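Side-chain contact in putative 4-Hydroxy-2-oxoglutarate aldolase / 2-dehydro-3-deoxyphosphogluconate aldolase (PDB 3LM7), which is a putative aldolase of the KDGP aldolase family, built on a TIM-barrel type fold: residues D25-I30 against R58-L63. Residues are numbered along the deposited sequence; the frame is centred on the assembly and turned at random.
Sequences DNARAI and REYAAL
Arg28 on helix 24-33 meets Leu63, in the last turn of helix 50-63, with the end of its side chain. CB, CG, CD and NE all stay clear of Leu63; contact begins at CZ. CG stands anti to the backbone N (chi1 -165°), and the chain runs straight on to CD. At chi3 (-13°) it bends, which folds NE and the guanidinium back along their own helix. There Arg28 NH2 forms a salt bridge of 3.0 Å with Asp25 OD1, one turn earlier. Arg28 NH1 touches one of the two branch methyls, Leu63 CD2, at 3.5 Å. Arg28 CZ lies 4.0 Å from Leu63 CD2. Leu63 CD1 sits over one face of the guanidinium, 4.1 Å from Arg28 NH2.

Deeper in, Ala27 points its methyl at helix 50-63. Ala27 CB meets the ring of Tyr60 at the edge, near the ring plane, 3.6 Å from CD2 and 3.8 Å from CE2. Both residues are buried. Ala27 also packs on Val40 and Tyr60 on Val42, both in strand 38-43, and Ala21 touches both side chains. The contact thus joins two neighbouring outer helices of the barrel side by side, both packed on strand 38-43, which lies between them in the chain.

No hydrogen bond or salt bridge crosses between the two segments. The inner part is purely apolar. The outer part sets a leucine against a guanidinium whose charge is probably partly balanced by Asp25 on its own helix. The association therefore rests on van der Waals contact, and the ion pair probably holds the arginine in its bent shape.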
loop_
_atom_site.group_PDB
_atom_site.type_symbol
_atom_site.label_atom_id
_atom_site.label_comp_id
_atom_site.label_asym_id
_atom_site.label_seq_id
_atom_site.Cartn_x
_atom_site.Cartn_y
_atom_site.Cartn_z
ATOM N N ASP A 25 -12.125 30.835 2.384
ATOM C CA ASP A 25 -10.804 31.409 2.011
ATOM C C ASP A 25 -9.735 30.583 2.752
ATOM O O ASP A 25 -8.686 30.324 2.231
ATOM C CB ASP A 25 -10.621 32.894 2.466
ATOM C CG ASP A 25 -11.488 33.880 1.696
ATOM O OD1 ASP A 25 -11.832 33.579 0.547
ATOM O OD2 ASP A 25 -11.865 34.948 2.265
ATOM N N ASN A 26 -10.012 30.187 3.976
ATOM C CA ASN A 26 -8.993 29.403 4.739
ATOM C C ASN A 26 -8.769 28.049 4.081
ATOM O O ASN A 26 -7.623 27.590 3.948
ATOM C CB ASN A 26 -9.406 29.276 6.224
ATOM C CG ASN A 26 -8.340 28.561 7.092
ATOM O OD1 ASN A 26 -8.675 27.804 8.014
ATOM N ND2 ASN A 26 -7.052 28.802 6.783
ATOM N N ALA A 27 -9.869 27.389 3.674
ATOM C CA ALA A 27 -9.723 26.111 2.957
ATOM C C ALA A 27 -8.811 26.283 1.720
ATOM O O ALA A 27 -7.896 25.506 1.472
ATOM C CB ALA A 27 -11.123 25.559 2.551
ATOM N N ARG A 28 -9.061 27.323 0.917
ATOM C CA ARG A 28 -8.205 27.555 -0.281
ATOM C C ARG A 28 -6.724 27.708 0.085
ATOM O O ARG A 28 -5.834 27.126 -0.576
ATOM C CB ARG A 28 -8.742 28.782 -1.056
ATOM C CG ARG A 28 -8.228 28.989 -2.486
ATOM C CD ARG A 28 -8.837 30.338 -3.009
ATOM N NE ARG A 28 -9.907 30.746 -2.080
ATOM C CZ ARG A 28 -11.166 31.023 -2.412
ATOM N NH1 ARG A 28 -11.552 30.999 -3.691
ATOM N NH2 ARG A 28 -12.029 31.357 -1.455
ATOM N N ALA A 29 -6.454 28.500 1.124
ATOM C CA ALA A 29 -5.072 28.802 1.549
ATOM C C ALA A 29 -4.405 27.510 2.025
ATOM O O ALA A 29 -3.197 27.294 1.787
ATOM C CB ALA A 29 -5.134 29.807 2.695
ATOM N N ILE A 30 -5.173 26.694 2.777
ATOM C CA ILE A 30 -4.650 25.405 3.310
ATOM C C ILE A 30 -4.284 24.492 2.160
ATOM O O ILE A 30 -3.234 23.881 2.152
ATOM C CB ILE A 30 -5.763 24.668 4.167
ATOM C CG1 ILE A 30 -6.030 25.422 5.473
ATOM C CG2 ILE A 30 -5.415 23.201 4.312
ATOM C CD1 ILE A 30 -7.309 25.022 6.210
ATOM N N ARG A 58 -20.524 21.350 -0.686
ATOM C CA ARG A 58 -20.301 21.386 -2.131
ATOM C C ARG A 58 -19.558 22.660 -2.550
ATOM O O ARG A 58 -18.674 22.627 -3.407
ATOM C CB ARG A 58 -21.640 21.271 -2.873
ATOM C CG ARG A 58 -21.991 19.827 -3.062
ATOM C CD ARG A 58 -23.418 19.725 -3.572
ATOM N NE ARG A 58 -23.874 18.353 -3.727
ATOM C CZ ARG A 58 -25.170 18.048 -3.877
ATOM N NH1 ARG A 58 -26.096 19.029 -3.910
ATOM N NH2 ARG A 58 -25.548 16.790 -4.065
ATOM N N GLU A 59 -19.867 23.786 -1.917
ATOM C CA GLU A 59 -19.104 24.992 -2.234
ATOM C C GLU A 59 -17.604 24.848 -1.838
ATOM O O GLU A 59 -16.719 25.241 -2.603
ATOM C CB GLU A 59 -19.750 26.225 -1.553
ATOM C CG GLU A 59 -21.159 26.523 -1.991
ATOM C CD GLU A 59 -21.757 27.782 -1.294
ATOM O OE1 GLU A 59 -21.004 28.723 -0.997
ATOM O OE2 GLU A 59 -22.974 27.793 -1.069
ATOM N N TYR A 60 -17.301 24.317 -0.640
ATOM C CA TYR A 60 -15.912 24.052 -0.267
ATOM C C TYR A 60 -15.257 23.101 -1.247
ATOM O O TYR A 60 -14.097 23.303 -1.627
ATOM C CB TYR A 60 -15.851 23.372 1.140
ATOM C CG TYR A 60 -15.856 24.296 2.317
ATOM C CD1 TYR A 60 -17.044 24.621 2.965
ATOM C CD2 TYR A 60 -14.683 24.856 2.787
ATOM C CE1 TYR A 60 -17.060 25.485 4.048
ATOM C CE2 TYR A 60 -14.701 25.728 3.947
ATOM C CZ TYR A 60 -15.885 25.976 4.554
ATOM O OH TYR A 60 -15.959 26.780 5.643
ATOM N N ALA A 61 -15.956 22.030 -1.614
ATOM C CA ALA A 61 -15.356 21.010 -2.476
ATOM C C ALA A 61 -14.904 21.576 -3.802
ATOM O O ALA A 61 -13.888 21.183 -4.331
ATOM C CB ALA A 61 -16.387 19.852 -2.716
ATOM N N ALA A 62 -15.719 22.487 -4.347
ATOM C CA ALA A 62 -15.441 23.141 -5.615
ATOM C C ALA A 62 -14.168 23.958 -5.515
ATOM O O ALA A 62 -13.425 24.046 -6.478
ATOM C CB ALA A 62 -16.630 24.049 -5.979
ATOM N N LEU A 63 -13.868 24.521 -4.348
ATOM C CA LEU A 63 -12.646 25.343 -4.221
ATOM C C LEU A 63 -11.386 24.487 -4.194
ATOM O O LEU A 63 -10.281 24.964 -4.533
ATOM C CB LEU A 63 -12.680 26.138 -2.898
ATOM C CG LEU A 63 -13.858 27.085 -2.837
ATOM C CD1 LEU A 63 -13.951 27.727 -1.444
ATOM C CD2 LEU A 63 -13.546 28.165 -3.912
#